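Long-range contact in 5-carboxyvanillate decarboxylase (Sphingomonas paucimobilis, PDB 4L6D), which probably removes the 5-carboxyl group of 5-carboxyvanillate to give vanillate, using a manganese-binding active site in an amidohydrolase-type barrel: residues R110-P122 against L138-Y152. Numbering follows the deposited sequence.
Sequences RFAGLGTFAPQDP and LNGLVINSHTNDLYY
Gly115 and Leu141 pair in parallel where strand 111-115 lies beside strand 140-144, two neighbouring staves of the amidohydrolase TIM barrel. Helix 122-134 links them, so the contact is a worked example of the beta-alpha-beta crossover from which such barrels are built.

Backbone hydrogen bonds form the seam. Gly115 uses both its polar atoms: its N donates to Gly140 O (2.9 Å), and its O accepts from Val142 N (2.8 Å). The short strand segments diverge by 54°, and at the start of the seam a side chain takes over part of the ladder. Asn139 N donates to Gly113 O, while Asn139 OD1 receives Gly113 N at 3.0 Å in a nearly straight bond (172° at the hydrogen), with the donor lying above the amide carbonyl plane. The other end of this amide, ND2, is bonded to Phe332 O.

Apolar contacts flank the seam. Leu114 crosses Val142 at about a right angle, its CB 3.9 Å from Val142 CG1; Val142 in turn neighbours His174, a manganese ligand. On the face that carries Leu141, Leu138 CD1 lies against Gly115 CA. Farther along, Ile143 CD1 of strand 140-144 sits over one face of the Phe117 ring, 3.9 Å from its centroid, a CH-pi contact; Leu141 CB comes to the ring edge. Ile143 CD1 also reaches Pro119 CG, end on, at 3.6 Å. Pro119 CG also packs on Thr147 OG1, which shares a hydrogen bond with Tyr152 OH.

A side-chain hydroxyl follows next in the polar seam. With OG1 swung opposite the backbone N (chi1 -163°), Thr116 donates to Val142 O at 2.8 Å; a water accepting from Asn144 ND2 adds a weak bond to that same OG1.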
loop_
_atom_site.group_PDB
_atom_site.type_symbol
_atom_site.label_atom_id
_atom_site.label_comp_id
_atom_site.label_asym_id
_atom_site.label_seq_id
_atom_site.Cartn_x
_atom_site.Cartn_y
_atom_site.Cartn_z
ATOM N N ARG A 110 19.487 19.060 -21.951
ATOM C CA ARG A 110 18.577 19.399 -20.852
ATOM C C ARG A 110 17.364 18.484 -20.761
ATOM O O ARG A 110 16.749 18.373 -19.703
ATOM C CB ARG A 110 18.100 20.849 -20.948
ATOM C CG ARG A 110 19.231 21.883 -21.102
ATOM C CD ARG A 110 20.303 21.809 -19.993
ATOM N NE ARG A 110 19.799 22.040 -18.631
ATOM C CZ ARG A 110 19.577 23.241 -18.108
ATOM N NH1 ARG A 110 19.786 24.329 -18.828
ATOM N NH2 ARG A 110 19.123 23.362 -16.865
ATOM N N PHE A 111 17.013 17.827 -21.859
ATOM C CA PHE A 111 15.830 16.981 -21.839
ATOM C C PHE A 111 16.097 15.621 -22.431
ATOM O O PHE A 111 16.739 15.508 -23.472
ATOM C CB PHE A 111 14.659 17.676 -22.544
ATOM C CG PHE A 111 14.259 18.959 -21.876
ATOM C CD1 PHE A 111 13.574 18.929 -20.671
ATOM C CD2 PHE A 111 14.627 20.184 -22.405
ATOM C CE1 PHE A 111 13.234 20.101 -20.023
ATOM C CE2 PHE A 111 14.291 21.357 -21.762
ATOM C CZ PHE A 111 13.598 21.315 -20.567
ATOM N N ALA A 112 15.610 14.600 -21.736
ATOM C CA ALA A 112 15.535 13.249 -22.274
ATOM C C ALA A 112 14.045 12.911 -22.327
ATOM O O ALA A 112 13.227 13.664 -21.800
ATOM C CB ALA A 112 16.310 12.265 -21.391
ATOM N N GLY A 113 13.674 11.801 -22.963
ATOM C CA GLY A 113 12.264 11.503 -23.112
ATOM C C GLY A 113 11.891 10.039 -23.114
ATOM O O GLY A 113 12.627 9.189 -23.616
ATOM N N LEU A 114 10.721 9.764 -22.540
ATOM C CA LEU A 114 10.108 8.444 -22.561
ATOM C C LEU A 114 8.979 8.448 -23.574
ATOM O O LEU A 114 8.126 9.344 -23.571
ATOM C CB LEU A 114 9.545 8.104 -21.185
ATOM C CG LEU A 114 10.555 8.111 -20.028
ATOM C CD1 LEU A 114 9.859 7.723 -18.738
ATOM C CD2 LEU A 114 11.707 7.148 -20.319
ATOM N N GLY A 115 8.978 7.461 -24.458
ATOM C CA GLY A 115 7.885 7.292 -25.399
ATOM C C GLY A 115 6.759 6.546 -24.728
ATOM O O GLY A 115 6.965 5.924 -23.689
ATOM N N THR A 116 5.567 6.608 -25.310
ATOM C CA THR A 116 4.421 5.896 -24.761
ATOM C C THR A 116 3.779 5.081 -25.872
ATOM O O THR A 116 4.315 4.998 -26.978
ATOM C CB THR A 116 3.425 6.862 -24.027
ATOM O OG1 THR A 116 2.539 6.115 -23.172
ATOM C CG2 THR A 116 2.623 7.705 -25.005
ATOM N N PHE A 117 2.665 4.436 -25.567
ATOM C CA PHE A 117 1.999 3.582 -26.536
ATOM C C PHE A 117 0.576 3.334 -26.084
ATOM O O PHE A 117 0.208 3.669 -24.964
ATOM C CB PHE A 117 2.747 2.249 -26.693
ATOM C CG PHE A 117 3.089 1.580 -25.386
ATOM C CD1 PHE A 117 4.275 1.898 -24.717
ATOM C CD2 PHE A 117 2.245 0.631 -24.833
ATOM C CE1 PHE A 117 4.599 1.296 -23.513
ATOM C CE2 PHE A 117 2.577 0.012 -23.619
ATOM C CZ PHE A 117 3.756 0.352 -22.967
ATOM N N ALA A 118 -0.211 2.724 -26.961
ATOM C CA ALA A 118 -1.604 2.429 -26.659
ATOM C C ALA A 118 -1.808 0.921 -26.495
ATOM O O ALA A 118 -2.020 0.225 -27.487
ATOM C CB ALA A 118 -2.498 2.975 -27.779
ATOM N N PRO A 119 -1.738 0.418 -25.242
ATOM C CA PRO A 119 -1.860 -1.025 -24.996
ATOM C C PRO A 119 -3.247 -1.563 -25.343
ATOM O O PRO A 119 -3.416 -2.781 -25.313
ATOM C CB PRO A 119 -1.622 -1.154 -23.476
ATOM C CG PRO A 119 -1.080 0.142 -23.020
ATOM C CD PRO A 119 -1.587 1.177 -23.988
ATOM N N GLN A 120 -4.213 -0.680 -25.620
ATOM C CA GLN A 120 -5.520 -1.079 -26.162
ATOM C C GLN A 120 -5.367 -1.980 -27.389
ATOM O O GLN A 120 -6.247 -2.794 -27.692
ATOM C CB GLN A 120 -6.336 0.152 -26.603
ATOM C CG GLN A 120 -6.681 1.188 -25.536
ATOM C CD GLN A 120 -5.675 2.318 -25.488
ATOM O OE1 GLN A 120 -4.487 2.089 -25.286
ATOM N NE2 GLN A 120 -6.147 3.552 -25.665
ATOM N N ASP A 121 -4.277 -1.780 -28.126
ATOM C CA ASP A 121 -3.974 -2.555 -29.328
ATOM C C ASP A 121 -2.543 -3.050 -29.179
ATOM O O ASP A 121 -1.614 -2.387 -29.610
ATOM C CB ASP A 121 -4.104 -1.665 -30.568
ATOM C CG ASP A 121 -3.790 -2.391 -31.870
ATOM O OD1 ASP A 121 -3.266 -3.526 -31.866
ATOM O OD2 ASP A 121 -4.062 -1.807 -32.939
ATOM N N PRO A 122 -2.364 -4.225 -28.567
ATOM C CA PRO A 122 -1.016 -4.707 -28.252
ATOM C C PRO A 122 -0.121 -4.894 -29.474
ATOM O O PRO A 122 1.069 -4.571 -29.394
ATOM C CB PRO A 122 -1.283 -6.053 -27.579
ATOM C CG PRO A 122 -2.596 -5.833 -26.887
ATOM C CD PRO A 122 -3.400 -5.030 -27.897
ATOM N N LEU A 138 14.510 7.158 -28.407
ATOM C CA LEU A 138 14.136 7.715 -27.111
ATOM C C LEU A 138 14.732 6.916 -25.953
ATOM O O LEU A 138 15.282 5.827 -26.141
ATOM C CB LEU A 138 12.616 7.868 -26.986
ATOM C CG LEU A 138 12.073 9.058 -27.783
ATOM C CD1 LEU A 138 10.567 8.951 -27.908
ATOM C CD2 LEU A 138 12.461 10.360 -27.113
ATOM N N ASN A 139 14.629 7.472 -24.754
ATOM C CA ASN A 139 15.394 6.991 -23.608
ATOM C C ASN A 139 14.746 5.846 -22.845
ATOM O O ASN A 139 15.399 5.156 -22.057
ATOM C CB ASN A 139 15.649 8.169 -22.666
ATOM C CG ASN A 139 16.448 9.261 -23.325
ATOM O OD1 ASN A 139 15.892 10.137 -23.992
ATOM N ND2 ASN A 139 17.765 9.206 -23.167
ATOM N N GLY A 140 13.462 5.635 -23.093
ATOM C CA GLY A 140 12.736 4.591 -22.401
ATOM C C GLY A 140 11.276 4.706 -22.753
ATOM O O GLY A 140 10.926 5.370 -23.727
ATOM N N LEU A 141 10.433 4.076 -21.946
ATOM C CA LEU A 141 8.988 4.068 -22.176
ATOM C C LEU A 141 8.236 4.448 -20.914
ATOM O O LEU A 141 8.745 4.293 -19.805
ATOM C CB LEU A 141 8.541 2.676 -22.620
ATOM C CG LEU A 141 9.110 2.169 -23.940
ATOM C CD1 LEU A 141 8.933 0.651 -24.038
ATOM C CD2 LEU A 141 8.490 2.861 -25.144
ATOM N N VAL A 142 7.006 4.929 -21.085
ATOM C CA VAL A 142 6.129 5.222 -19.954
ATOM C C VAL A 142 4.720 4.753 -20.282
ATOM O O VAL A 142 4.254 4.861 -21.424
ATOM C CB VAL A 142 6.132 6.733 -19.586
ATOM C CG1 VAL A 142 5.660 7.596 -20.755
ATOM C CG2 VAL A 142 5.276 7.011 -18.342
ATOM N N ILE A 143 4.064 4.199 -19.276
ATOM C CA ILE A 143 2.658 3.835 -19.370
ATOM C C ILE A 143 2.039 4.103 -17.992
ATOM O O ILE A 143 2.740 4.065 -16.976
ATOM C CB ILE A 143 2.480 2.361 -19.834
ATOM C CG1 ILE A 143 1.107 2.165 -20.493
ATOM C CG2 ILE A 143 2.694 1.392 -18.677
ATOM C CD1 ILE A 143 0.944 2.934 -21.827
ATOM N N ASN A 144 0.742 4.389 -17.951
ATOM C CA ASN A 144 0.083 4.788 -16.704
ATOM C C ASN A 144 -0.820 3.711 -16.140
ATOM O O ASN A 144 -1.980 3.601 -16.527
ATOM C CB ASN A 144 -0.688 6.090 -16.916
ATOM C CG ASN A 144 0.172 7.136 -17.568
ATOM O OD1 ASN A 144 1.057 7.707 -16.919
ATOM N ND2 ASN A 144 -0.018 7.351 -18.869
ATOM N N SER A 145 -0.271 2.938 -15.208
ATOM C CA SER A 145 -0.883 1.734 -14.658
ATOM C C SER A 145 -1.851 1.038 -15.630
ATOM O O SER A 145 -1.456 0.755 -16.755
ATOM C CB SER A 145 -1.487 1.995 -13.281
ATOM O OG SER A 145 -1.595 0.775 -12.578
ATOM N N HIS A 146 -3.100 0.812 -15.234
ATOM C CA HIS A 146 -3.998 -0.065 -15.982
ATOM C C HIS A 146 -4.376 0.441 -17.370
ATOM O O HIS A 146 -4.319 1.632 -17.648
ATOM C CB HIS A 146 -5.276 -0.350 -15.179
ATOM C CG HIS A 146 -6.313 0.729 -15.264
ATOM N ND1 HIS A 146 -7.253 0.782 -16.275
ATOM C CD2 HIS A 146 -6.565 1.791 -14.461
ATOM C CE1 HIS A 146 -8.042 1.826 -16.085
ATOM N NE2 HIS A 146 -7.643 2.459 -14.995
ATOM N N THR A 147 -4.762 -0.487 -18.236
ATOM C CA THR A 147 -5.449 -0.133 -19.472
ATOM C C THR A 147 -6.716 -0.961 -19.577
ATOM O O THR A 147 -6.688 -2.179 -19.387
ATOM C CB THR A 147 -4.573 -0.367 -20.720
ATOM O OG1 THR A 147 -3.364 0.387 -20.592
ATOM C CG2 THR A 147 -5.311 0.079 -21.996
ATOM N N ASN A 148 -7.829 -0.290 -19.856
ATOM C CA ASN A 148 -9.129 -0.949 -19.978
ATOM C C ASN A 148 -9.506 -1.734 -18.722
ATOM O O ASN A 148 -10.208 -2.737 -18.786
ATOM C CB ASN A 148 -9.191 -1.835 -21.230
ATOM C CG ASN A 148 -8.996 -1.045 -22.511
ATOM O OD1 ASN A 148 -9.371 0.124 -22.594
ATOM N ND2 ASN A 148 -8.417 -1.685 -23.517
ATOM N N ASP A 149 -9.017 -1.247 -17.585
ATOM C CA ASP A 149 -9.298 -1.829 -16.275
ATOM C C ASP A 149 -8.752 -3.239 -16.136
ATOM O O ASP A 149 -9.266 -4.048 -15.367
ATOM C CB ASP A 149 -10.791 -1.745 -15.982
ATOM C CG ASP A 149 -11.289 -0.326 -16.066
ATOM O OD1 ASP A 149 -10.886 0.471 -15.194
ATOM O OD2 ASP A 149 -12.025 0.002 -17.033
ATOM N N LEU A 150 -7.692 -3.510 -16.886
ATOM C CA LEU A 150 -6.941 -4.751 -16.768
ATOM C C LEU A 150 -5.534 -4.406 -16.334
ATOM O O LEU A 150 -5.012 -3.338 -16.670
ATOM C CB LEU A 150 -6.875 -5.470 -18.109
ATOM C CG LEU A 150 -8.201 -5.879 -18.723
ATOM C CD1 LEU A 150 -7.970 -6.413 -20.119
ATOM C CD2 LEU A 150 -8.873 -6.914 -17.851
ATOM N N TYR A 151 -4.908 -5.335 -15.611
ATOM C CA TYR A 151 -3.542 -5.165 -15.144
ATOM C C TYR A 151 -2.569 -5.967 -16.008
ATOM O O TYR A 151 -2.995 -6.777 -16.838
ATOM C CB TYR A 151 -3.452 -5.534 -13.661
ATOM C CG TYR A 151 -4.269 -4.579 -12.824
ATOM C CD1 TYR A 151 -3.859 -3.262 -12.660
ATOM C CD2 TYR A 151 -5.456 -4.977 -12.223
ATOM C CE1 TYR A 151 -4.611 -2.358 -11.918
ATOM C CE2 TYR A 151 -6.222 -4.077 -11.473
ATOM C CZ TYR A 151 -5.786 -2.775 -11.320
ATOM O OH TYR A 151 -6.541 -1.880 -10.577
ATOM N N TYR A 152 -1.272 -5.739 -15.814
ATOM C CA TYR A 152 -0.283 -6.217 -16.783
ATOM C C TYR A 152 0.168 -7.659 -16.575
ATOM O O TYR A 152 1.100 -8.119 -17.233
ATOM C CB TYR A 152 0.894 -5.238 -16.931
ATOM C CG TYR A 152 0.417 -3.929 -17.521
ATOM C CD1 TYR A 152 -0.408 -3.919 -18.644
ATOM C CD2 TYR A 152 0.723 -2.718 -16.917
ATOM C CE1 TYR A 152 -0.889 -2.734 -19.167
ATOM C CE2 TYR A 152 0.262 -1.524 -17.443
ATOM C CZ TYR A 152 -0.551 -1.541 -18.560
ATOM O OH TYR A 152 -1.039 -0.361 -19.086
HETATM O O HOH W 1 1.754 8.478 -20.829
#